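Local coordinates for protein methionine gamma-lyase (Trichomonas vaginalis, PDB 1PFF) that belongs to the Cys/Met metabolism family of pyridoxal phosphate-dependent enzymes and shares the broad fold of the PLP-dependent aminotransferase superfamily, at residues A28-F33 and T84-F89; Q208-F213 and E314-I319; L97-I102 and Y224-P229. All coordinates share one frame; numbering follows the deposited sequence.

Contact 1: residues A28-F33 and T84-F89; sequences ASVWTF and TRIVYF
Ile86 reaches from its strand to the helix and touches Val30 and Phe33 with one atom, CD1. Its CG1 stands beside the backbone N, opposite the carbonyl carbon, and the chain is extended beyond that (chi2 173°), which carries the methyl straight across the gap. Ile86 CD1 ends 4.0 Å from Val30 CA, against the helix backbone itself. The Val30 side chain flanks this point, with CB 4.3 Å from Ile86 CD1. One turn on, Phe33 CB lies 4.3 Å from the same Ile86 CD1, but the phenyl ring leads off from the strand, and Thr32 CG2 sits 3.8 Å above the centre of one face of the Phe33 ring. Phe33 O comes 4.1 Å from Arg85 CB, and the arginine chain then bends (chi2 -73°) to take its guanidinium away to a salt bridge with Asp38. No hydrogen bond crosses; the contact is van der Waals packing under a helix that runs almost antiparallel to the strand (167°), the two segment axes approaching to 9.3 Å. This is the alpha/beta layering of the family's large domain. Strand 84-90 lies within the seven-stranded sheet between strands 39-43 and 116-120. Val30 also packs on Leu53 of helix 48-60, while the Phe33 side chain touches Leu116 of strand 116-120 and Ile164 and Val168 of helix 162-177.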
loop_
_atom_site.group_PDB
_atom_site.type_symbol
_atom_site.label_atom_id
_atom_site.label_comp_id
_atom_site.label_asym_id
_atom_site.label_seq_id
_atom_site.Cartn_x
_atom_site.Cartn_y
_atom_site.Cartn_z
ATOM N N ALA A 28 -12.834 -18.956 -12.817
ATOM C CA ALA A 28 -12.203 -20.005 -12.009
ATOM C C ALA A 28 -13.216 -21.028 -11.527
ATOM O O ALA A 28 -12.852 -22.158 -11.222
ATOM C CB ALA A 28 -11.442 -19.426 -10.813
ATOM N N SER A 29 -14.483 -20.634 -11.456
ATOM C CA SER A 29 -15.539 -21.583 -11.126
ATOM C C SER A 29 -15.894 -22.423 -12.366
ATOM O O SER A 29 -15.789 -23.657 -12.339
ATOM C CB SER A 29 -16.763 -20.853 -10.574
ATOM O OG SER A 29 -16.465 -20.211 -9.344
ATOM N N VAL A 30 -16.278 -21.766 -13.459
ATOM C CA VAL A 30 -16.767 -22.499 -14.637
ATOM C C VAL A 30 -15.720 -23.341 -15.370
ATOM O O VAL A 30 -15.986 -24.504 -15.669
ATOM C CB VAL A 30 -17.592 -21.618 -15.639
ATOM C CG1 VAL A 30 -18.762 -20.939 -14.926
ATOM C CG2 VAL A 30 -16.716 -20.607 -16.383
ATOM N N TRP A 31 -14.538 -22.787 -15.653
ATOM C CA TRP A 31 -13.527 -23.574 -16.372
ATOM C C TRP A 31 -13.100 -24.800 -15.550
ATOM O O TRP A 31 -12.807 -25.850 -16.109
ATOM C CB TRP A 31 -12.280 -22.752 -16.708
ATOM C CG TRP A 31 -12.434 -21.627 -17.708
ATOM C CD1 TRP A 31 -12.378 -20.284 -17.440
ATOM C CD2 TRP A 31 -12.582 -21.740 -19.130
ATOM N NE1 TRP A 31 -12.507 -19.558 -18.602
ATOM C CE2 TRP A 31 -12.646 -20.427 -19.655
ATOM C CE3 TRP A 31 -12.693 -22.820 -20.019
ATOM C CZ2 TRP A 31 -12.802 -20.164 -21.023
ATOM C CZ3 TRP A 31 -12.849 -22.557 -21.386
ATOM C CH2 TRP A 31 -12.900 -21.234 -21.869
ATOM N N THR A 32 -13.061 -24.660 -14.222
ATOM C CA THR A 32 -12.648 -25.761 -13.343
ATOM C C THR A 32 -13.545 -26.996 -13.462
ATOM O O THR A 32 -13.069 -28.138 -13.378
ATOM C CB THR A 32 -12.626 -25.272 -11.878
ATOM O OG1 THR A 32 -11.624 -24.260 -11.732
ATOM C CG2 THR A 32 -12.166 -26.378 -10.925
ATOM N N PHE A 33 -14.841 -26.759 -13.648
ATOM C CA PHE A 33 -15.840 -27.826 -13.551
ATOM C C PHE A 33 -16.460 -28.233 -14.883
ATOM O O PHE A 33 -17.441 -28.994 -14.934
ATOM C CB PHE A 33 -16.895 -27.478 -12.489
ATOM C CG PHE A 33 -16.321 -27.386 -11.096
ATOM C CD1 PHE A 33 -16.174 -26.150 -10.463
ATOM C CD2 PHE A 33 -15.876 -28.527 -10.441
ATOM C CE1 PHE A 33 -15.605 -26.060 -9.182
ATOM C CE2 PHE A 33 -15.319 -28.451 -9.159
ATOM C CZ PHE A 33 -15.182 -27.213 -8.535
ATOM N N THR A 84 -25.243 -32.055 -19.007
ATOM C CA THR A 84 -25.338 -30.781 -18.280
ATOM C C THR A 84 -24.512 -30.832 -16.994
ATOM O O THR A 84 -24.627 -31.776 -16.207
ATOM C CB THR A 84 -26.806 -30.423 -17.965
ATOM O OG1 THR A 84 -27.540 -30.307 -19.189
ATOM C CG2 THR A 84 -26.902 -29.011 -17.352
ATOM N N ARG A 85 -23.654 -29.830 -16.803
ATOM C CA ARG A 85 -22.809 -29.790 -15.612
ATOM C C ARG A 85 -23.054 -28.569 -14.737
ATOM O O ARG A 85 -22.789 -28.615 -13.538
ATOM C CB ARG A 85 -21.322 -29.854 -15.970
ATOM C CG ARG A 85 -20.943 -31.060 -16.793
ATOM C CD ARG A 85 -20.912 -32.382 -16.074
ATOM N NE ARG A 85 -20.701 -33.445 -17.064
ATOM C CZ ARG A 85 -21.100 -34.706 -16.950
ATOM N NH1 ARG A 85 -21.742 -35.122 -15.869
ATOM N NH2 ARG A 85 -20.837 -35.565 -17.935
ATOM N N ILE A 86 -23.542 -27.490 -15.339
ATOM C CA ILE A 86 -23.676 -26.212 -14.641
ATOM C C ILE A 86 -24.943 -25.475 -15.055
ATOM O O ILE A 86 -25.270 -25.406 -16.247
ATOM C CB ILE A 86 -22.440 -25.286 -14.904
ATOM C CG1 ILE A 86 -21.172 -25.848 -14.227
ATOM C CG2 ILE A 86 -22.735 -23.862 -14.406
ATOM C CD1 ILE A 86 -19.864 -25.092 -14.571
ATOM N N VAL A 87 -25.623 -24.913 -14.056
ATOM C CA VAL A 87 -26.702 -23.938 -14.253
ATOM C C VAL A 87 -26.224 -22.612 -13.655
ATOM O O VAL A 87 -25.864 -22.558 -12.475
ATOM C CB VAL A 87 -28.009 -24.417 -13.567
ATOM C CG1 VAL A 87 -29.076 -23.303 -13.515
ATOM C CG2 VAL A 87 -28.563 -25.663 -14.283
ATOM N N TYR A 88 -26.186 -21.559 -14.470
ATOM C CA TYR A 88 -25.623 -20.267 -14.055
ATOM C C TYR A 88 -26.593 -19.102 -14.260
ATOM O O TYR A 88 -27.207 -18.985 -15.320
ATOM C CB TYR A 88 -24.318 -19.975 -14.822
ATOM C CG TYR A 88 -23.659 -18.670 -14.398
ATOM C CD1 TYR A 88 -24.093 -17.442 -14.910
ATOM C CD2 TYR A 88 -22.614 -18.667 -13.471
ATOM C CE1 TYR A 88 -23.504 -16.251 -14.512
ATOM C CE2 TYR A 88 -22.015 -17.474 -13.069
ATOM C CZ TYR A 88 -22.473 -16.275 -13.589
ATOM O OH TYR A 88 -21.892 -15.094 -13.205
ATOM N N PHE A 89 -26.715 -18.234 -13.249
ATOM C CA PHE A 89 -27.476 -16.989 -13.384
ATOM C C PHE A 89 -27.097 -15.920 -12.344
ATOM O O PHE A 89 -26.414 -16.200 -11.352
ATOM C CB PHE A 89 -28.999 -17.250 -13.342
ATOM C CG PHE A 89 -29.497 -17.880 -12.052
ATOM C CD1 PHE A 89 -30.078 -17.099 -11.063
ATOM C CD2 PHE A 89 -29.417 -19.268 -11.851
ATOM C CE1 PHE A 89 -30.553 -17.670 -9.874
ATOM C CE2 PHE A 89 -29.884 -19.848 -10.676
ATOM C CZ PHE A 89 -30.458 -19.046 -9.681
#

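Contact 2: residues Q208-F213 and E314-I319; sequences QKVAEF and ENVQDI
The first turn of the C-terminal helix 316-328 docks on the long helix 183-216 through Val316, whose CG2 methyl faces both Val210 and Lys209. With chi1 at 68°, Val316 CG1 lies between the backbone N and the carbonyl carbon, while CG2 stands opposite the N and does the touching. Val316 CG2 is 4.0 Å from Val210 CG2, and the two side chains run past one another head to tail. The same Val316 CG2 lies 3.9 Å from Lys209 CB, at the root of a lysine whose chain bends at several bonds on the exposed flank. A helical turn further on, Ile319 turns its branch methyl to the interface: Ile319 CG2 meets Val210 CG2 at 4.0 Å, the side chains crossing at about a right angle. Val210 CG2 is thus shared by two partners. The helix pair belongs to the part of the chain with the small mixed sheet, and Val210 also rests on Ile248 of strand 247-251. Asn315 is the N-cap of helix 316-328: its OD1 accepts from Gln317 N at 2.9 Å, with the donor tilted 18° from the carbonyl plane, so one amide of the opening turn is satisfied by a side chain. On the longer helix, Gln208 NE2 donates to Glu212 OE1 one turn ahead (3.1 Å); the acceptor lies near the amide plane of Gln208, while the donor comes to Glu212 OE1 from above the carboxylate, 50° out of its plane. Further along, Phe213 packs on Ile320, Leu323 and Lys324 of helix 316-328.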
loop_
_atom_site.group_PDB
_atom_site.type_symbol
_atom_site.label_atom_id
_atom_site.label_comp_id
_atom_site.label_asym_id
_atom_site.label_seq_id
_atom_site.Cartn_x
_atom_site.Cartn_y
_atom_site.Cartn_z
ATOM N N GLN A 208 -35.357 2.166 -2.538
ATOM C CA GLN A 208 -36.825 2.018 -2.456
ATOM C C GLN A 208 -37.491 3.391 -2.635
ATOM O O GLN A 208 -38.443 3.541 -3.408
ATOM C CB GLN A 208 -37.259 1.367 -1.126
ATOM C CG GLN A 208 -38.771 1.054 -1.038
ATOM C CD GLN A 208 -39.225 -0.004 -2.052
ATOM O OE1 GLN A 208 -38.553 -1.012 -2.230
ATOM N NE2 GLN A 208 -40.371 0.222 -2.695
ATOM N N LYS A 209 -36.959 4.391 -1.934
ATOM C CA LYS A 209 -37.505 5.748 -1.980
ATOM C C LYS A 209 -37.346 6.395 -3.353
ATOM O O LYS A 209 -38.297 6.989 -3.866
ATOM C CB LYS A 209 -36.869 6.632 -0.900
ATOM C CG LYS A 209 -37.168 6.180 0.528
ATOM C CD LYS A 209 -38.571 6.583 0.958
ATOM C CE LYS A 209 -38.582 7.076 2.400
ATOM N NZ LYS A 209 -39.220 8.427 2.493
ATOM N N VAL A 210 -36.150 6.266 -3.936
ATOM C CA VAL A 210 -35.872 6.768 -5.281
ATOM C C VAL A 210 -36.794 6.082 -6.309
ATOM O O VAL A 210 -37.395 6.740 -7.161
ATOM C CB VAL A 210 -34.375 6.612 -5.644
ATOM C CG1 VAL A 210 -34.105 6.982 -7.103
ATOM C CG2 VAL A 210 -33.498 7.471 -4.721
ATOM N N ALA A 211 -36.907 4.760 -6.212
ATOM C CA ALA A 211 -37.748 3.998 -7.130
ATOM C C ALA A 211 -39.200 4.496 -7.091
ATOM O O ALA A 211 -39.836 4.669 -8.130
ATOM C CB ALA A 211 -37.663 2.497 -6.824
ATOM N N GLU A 212 -39.714 4.748 -5.893
ATOM C CA GLU A 212 -41.082 5.244 -5.748
ATOM C C GLU A 212 -41.244 6.655 -6.317
ATOM O O GLU A 212 -42.261 6.959 -6.957
ATOM C CB GLU A 212 -41.533 5.160 -4.286
ATOM C CG GLU A 212 -41.734 3.712 -3.845
ATOM C CD GLU A 212 -42.011 3.560 -2.361
ATOM O OE1 GLU A 212 -42.364 2.433 -1.941
ATOM O OE2 GLU A 212 -41.870 4.552 -1.618
ATOM N N PHE A 213 -40.233 7.500 -6.117
ATOM C CA PHE A 213 -40.246 8.850 -6.686
ATOM C C PHE A 213 -40.290 8.764 -8.219
ATOM O O PHE A 213 -41.074 9.471 -8.868
ATOM C CB PHE A 213 -39.029 9.675 -6.216
ATOM C CG PHE A 213 -38.559 10.687 -7.228
ATOM C CD1 PHE A 213 -39.243 11.888 -7.395
ATOM C CD2 PHE A 213 -37.456 10.422 -8.035
ATOM C CE1 PHE A 213 -38.832 12.824 -8.355
ATOM C CE2 PHE A 213 -37.037 11.346 -8.994
ATOM C CZ PHE A 213 -37.731 12.554 -9.153
ATOM N N GLU A 314 -25.785 8.734 -0.146
ATOM C CA GLU A 314 -26.025 10.161 0.110
ATOM C C GLU A 314 -27.390 10.359 0.774
ATOM O O GLU A 314 -28.220 9.445 0.775
ATOM C CB GLU A 314 -25.972 10.963 -1.198
ATOM C CG GLU A 314 -24.665 10.856 -1.981
ATOM C CD GLU A 314 -24.723 9.827 -3.102
ATOM O OE1 GLU A 314 -25.501 8.853 -2.997
ATOM O OE2 GLU A 314 -23.979 9.990 -4.091
ATOM N N ASN A 315 -27.628 11.547 1.338
ATOM C CA ASN A 315 -28.973 11.915 1.784
ATOM C C ASN A 315 -29.947 11.686 0.635
ATOM O O ASN A 315 -29.744 12.213 -0.457
ATOM C CB ASN A 315 -29.022 13.383 2.214
ATOM C CG ASN A 315 -30.351 13.771 2.867
ATOM O OD1 ASN A 315 -31.437 13.405 2.407
ATOM N ND2 ASN A 315 -30.260 14.540 3.942
ATOM N N VAL A 316 -30.990 10.896 0.876
ATOM C CA VAL A 316 -31.917 10.505 -0.195
ATOM C C VAL A 316 -32.597 11.707 -0.858
ATOM O O VAL A 316 -32.849 11.696 -2.059
ATOM C CB VAL A 316 -32.966 9.442 0.281
ATOM C CG1 VAL A 316 -33.960 10.030 1.291
ATOM C CG2 VAL A 316 -33.679 8.816 -0.913
ATOM N N GLN A 317 -32.871 12.740 -0.071
ATOM C CA GLN A 317 -33.523 13.942 -0.583
ATOM C C GLN A 317 -32.646 14.651 -1.618
ATOM O O GLN A 317 -33.159 15.142 -2.610
ATOM C CB GLN A 317 -33.903 14.887 0.560
ATOM C CG GLN A 317 -35.039 15.872 0.231
ATOM C CD GLN A 317 -36.175 15.239 -0.559
ATOM O OE1 GLN A 317 -36.829 14.315 -0.075
ATOM N NE2 GLN A 317 -36.397 15.718 -1.785
ATOM N N ASP A 318 -31.331 14.690 -1.382
ATOM C CA ASP A 318 -30.380 15.254 -2.344
ATOM C C ASP A 318 -30.381 14.492 -3.663
ATOM O O ASP A 318 -30.279 15.093 -4.737
ATOM C CB ASP A 318 -28.963 15.228 -1.788
ATOM C CG ASP A 318 -28.775 16.152 -0.612
ATOM O OD1 ASP A 318 -29.553 17.124 -0.459
ATOM O OD2 ASP A 318 -27.851 15.972 0.204
ATOM N N ILE A 319 -30.483 13.168 -3.575
ATOM C CA ILE A 319 -30.535 12.330 -4.763
ATOM C C ILE A 319 -31.821 12.628 -5.520
ATOM O O ILE A 319 -31.785 12.864 -6.723
ATOM C CB ILE A 319 -30.447 10.824 -4.396
ATOM C CG1 ILE A 319 -29.154 10.523 -3.617
ATOM C CG2 ILE A 319 -30.562 9.956 -5.651
ATOM C CD1 ILE A 319 -29.074 9.077 -3.076
#

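Contact 3: residues L97-I102 and Y224-P229; sequences LKVIDI and YYPGLP
Leu97 lies crosswise to Pro226, the two side chains meeting at about a right angle. The stem of the leucine does the touching: Leu97 CB and CG are each 4.0 Å from Pro226 CD, the ring carbon next to the proline nitrogen. The leucine CG stands beside its own backbone N and opposite the carbonyl carbon (chi1 -73°), and from there the CD2 branch continues past the proline to Tyr224. Leu97 CD2 comes 3.7 Å from Tyr224 O and 4.4 Å from Tyr224 CB, but the phenol leads away from the leucine, and its OH bonds to Asp251. At another carbon of the proline ring Val99 approaches at a slant: with CG1 anti to the backbone N (chi1 176°), Val99 CG2 falls opposite the carbonyl carbon and sits 4.2 Å from Pro226 CB. Two side chains of one loop thus pack on the CD and CB carbons of one ring. Pro226 is the second residue of a type I beta turn from Tyr225 to Leu228, closed by Leu228 N bonding to Tyr225 O at 3.0 Å; its ring-locked backbone suits that position. Leu97 also lies against Met247 and Ala249 of strand 247-251, and Val99 against Ile236 and Gln240 of helix 234-240. Lys98 starts off away from the other loop, and its NZ forms salt bridges with Asp43, Asp44 and Asp69. No hydrogen bond spans the two segments, which implies that shape and burial join them directly, with Leu97 O to His231 as a nearby polar link.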
loop_
_atom_site.group_PDB
_atom_site.type_symbol
_atom_site.label_atom_id
_atom_site.label_comp_id
_atom_site.label_asym_id
_atom_site.label_seq_id
_atom_site.Cartn_x
_atom_site.Cartn_y
_atom_site.Cartn_z
ATOM N N LEU A 97 -33.269 -5.759 -14.148
ATOM C CA LEU A 97 -33.453 -6.264 -12.780
ATOM C C LEU A 97 -34.444 -7.426 -12.731
ATOM O O LEU A 97 -35.213 -7.574 -11.777
ATOM C CB LEU A 97 -33.894 -5.132 -11.830
ATOM C CG LEU A 97 -32.973 -3.998 -11.331
ATOM C CD1 LEU A 97 -31.721 -4.536 -10.635
ATOM C CD2 LEU A 97 -32.596 -3.022 -12.437
ATOM N N LYS A 98 -34.433 -8.240 -13.780
ATOM C CA LYS A 98 -35.232 -9.458 -13.784
ATOM C C LYS A 98 -34.898 -10.290 -12.550
ATOM O O LYS A 98 -33.722 -10.454 -12.194
ATOM C CB LYS A 98 -34.970 -10.259 -15.048
ATOM C CG LYS A 98 -35.917 -11.451 -15.227
ATOM C CD LYS A 98 -35.599 -12.171 -16.531
ATOM C CE LYS A 98 -34.516 -13.240 -16.321
ATOM N NZ LYS A 98 -34.114 -13.815 -17.641
ATOM N N VAL A 99 -35.933 -10.819 -11.904
ATOM C CA VAL A 99 -35.740 -11.611 -10.692
ATOM C C VAL A 99 -35.894 -13.103 -10.985
ATOM O O VAL A 99 -36.892 -13.528 -11.569
ATOM C CB VAL A 99 -36.737 -11.188 -9.576
ATOM C CG1 VAL A 99 -36.593 -12.095 -8.363
ATOM C CG2 VAL A 99 -36.532 -9.713 -9.187
ATOM N N ILE A 100 -34.903 -13.894 -10.595
ATOM C CA ILE A 100 -34.983 -15.345 -10.755
ATOM C C ILE A 100 -35.164 -16.004 -9.386
ATOM O O ILE A 100 -34.419 -15.705 -8.438
ATOM C CB ILE A 100 -33.729 -15.886 -11.489
ATOM C CG1 ILE A 100 -33.644 -15.273 -12.894
ATOM C CG2 ILE A 100 -33.750 -17.427 -11.554
ATOM C CD1 ILE A 100 -32.219 -15.293 -13.520
ATOM N N ASP A 101 -36.154 -16.894 -9.296
ATOM C CA ASP A 101 -36.417 -17.636 -8.074
ATOM C C ASP A 101 -35.288 -18.644 -7.813
ATOM O O ASP A 101 -35.207 -19.690 -8.471
ATOM C CB ASP A 101 -37.781 -18.333 -8.176
ATOM C CG ASP A 101 -38.239 -18.917 -6.860
ATOM O OD1 ASP A 101 -39.461 -18.927 -6.625
ATOM O OD2 ASP A 101 -37.466 -19.408 -6.009
ATOM N N ILE A 102 -34.416 -18.317 -6.856
ATOM C CA ILE A 102 -33.224 -19.135 -6.582
ATOM C C ILE A 102 -33.609 -20.542 -6.125
ATOM O O ILE A 102 -33.130 -21.535 -6.680
ATOM C CB ILE A 102 -32.297 -18.448 -5.528
ATOM C CG1 ILE A 102 -31.752 -17.107 -6.057
ATOM C CG2 ILE A 102 -31.160 -19.380 -5.124
ATOM C CD1 ILE A 102 -31.107 -16.227 -4.960
ATOM N N TYR A 224 -37.837 -0.168 -13.378
ATOM C CA TYR A 224 -37.445 -1.538 -13.080
ATOM C C TYR A 224 -36.743 -1.568 -11.729
ATOM O O TYR A 224 -35.608 -1.117 -11.597
ATOM C CB TYR A 224 -36.556 -2.089 -14.198
ATOM C CG TYR A 224 -37.161 -1.888 -15.570
ATOM C CD1 TYR A 224 -36.807 -0.791 -16.364
ATOM C CD2 TYR A 224 -38.100 -2.792 -16.070
ATOM C CE1 TYR A 224 -37.380 -0.605 -17.629
ATOM C CE2 TYR A 224 -38.676 -2.613 -17.322
ATOM C CZ TYR A 224 -38.313 -1.526 -18.092
ATOM O OH TYR A 224 -38.881 -1.356 -19.331
ATOM N N TYR A 225 -37.459 -2.038 -10.712
ATOM C CA TYR A 225 -36.914 -2.146 -9.354
ATOM C C TYR A 225 -37.661 -3.238 -8.589
ATOM O O TYR A 225 -38.894 -3.196 -8.495
ATOM C CB TYR A 225 -36.980 -0.804 -8.602
ATOM C CG TYR A 225 -36.336 -0.885 -7.227
ATOM C CD1 TYR A 225 -34.956 -1.076 -7.095
ATOM C CD2 TYR A 225 -37.107 -0.815 -6.066
ATOM C CE1 TYR A 225 -34.346 -1.176 -5.835
ATOM C CE2 TYR A 225 -36.507 -0.910 -4.787
ATOM C CZ TYR A 225 -35.128 -1.101 -4.688
ATOM O OH TYR A 225 -34.532 -1.190 -3.451
ATOM N N PRO A 226 -36.938 -4.239 -8.086
ATOM C CA PRO A 226 -37.569 -5.385 -7.404
ATOM C C PRO A 226 -38.516 -5.033 -6.246
ATOM O O PRO A 226 -39.452 -5.788 -6.002
ATOM C CB PRO A 226 -36.370 -6.197 -6.904
ATOM C CG PRO A 226 -35.293 -5.884 -7.902
ATOM C CD PRO A 226 -35.474 -4.407 -8.193
ATOM N N GLY A 227 -38.290 -3.903 -5.580
ATOM C CA GLY A 227 -39.134 -3.466 -4.481
ATOM C C GLY A 227 -40.488 -2.881 -4.855
ATOM O O GLY A 227 -41.330 -2.668 -3.982
ATOM N N LEU A 228 -40.703 -2.602 -6.132
ATOM C CA LEU A 228 -42.008 -2.103 -6.592
ATOM C C LEU A 228 -42.973 -3.268 -6.807
ATOM O O LEU A 228 -42.617 -4.248 -7.467
ATOM C CB LEU A 228 -41.878 -1.287 -7.881
ATOM C CG LEU A 228 -41.058 0.006 -7.825
ATOM C CD1 LEU A 228 -40.965 0.602 -9.216
ATOM C CD2 LEU A 228 -41.628 1.028 -6.824
ATOM N N PRO A 229 -44.176 -3.177 -6.243
ATOM C CA PRO A 229 -45.207 -4.201 -6.469
ATOM C C PRO A 229 -45.544 -4.414 -7.954
ATOM O O PRO A 229 -45.993 -5.498 -8.300
ATOM C CB PRO A 229 -46.405 -3.676 -5.680
ATOM C CG PRO A 229 -45.771 -2.816 -4.594
ATOM C CD PRO A 229 -44.619 -2.144 -5.281
#

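In the fold
Contact 3 is the most buried, its centre about 12 Å from the chain centre; contacts 1 and 2 are only partly buried, and their centres lie on opposite sides of it, about 38 Å apart. Contact 1 belongs to the large sheet and contact 2 to the helices beside the small one, whereas contact 3 joins a loop following strand 84-90 to one following strand 223-224. It also touches both others: Phe89 of contact 1 packs on Ile100 and Ile102, and Ala211 of contact 2 packs on Tyr225. All three rest on apolar side chains, and contacts 1 and 3 also bring in a backbone carbonyl; contact 2 adds capping and helix-surface polar bonds, contact 1 an arginine at its margin.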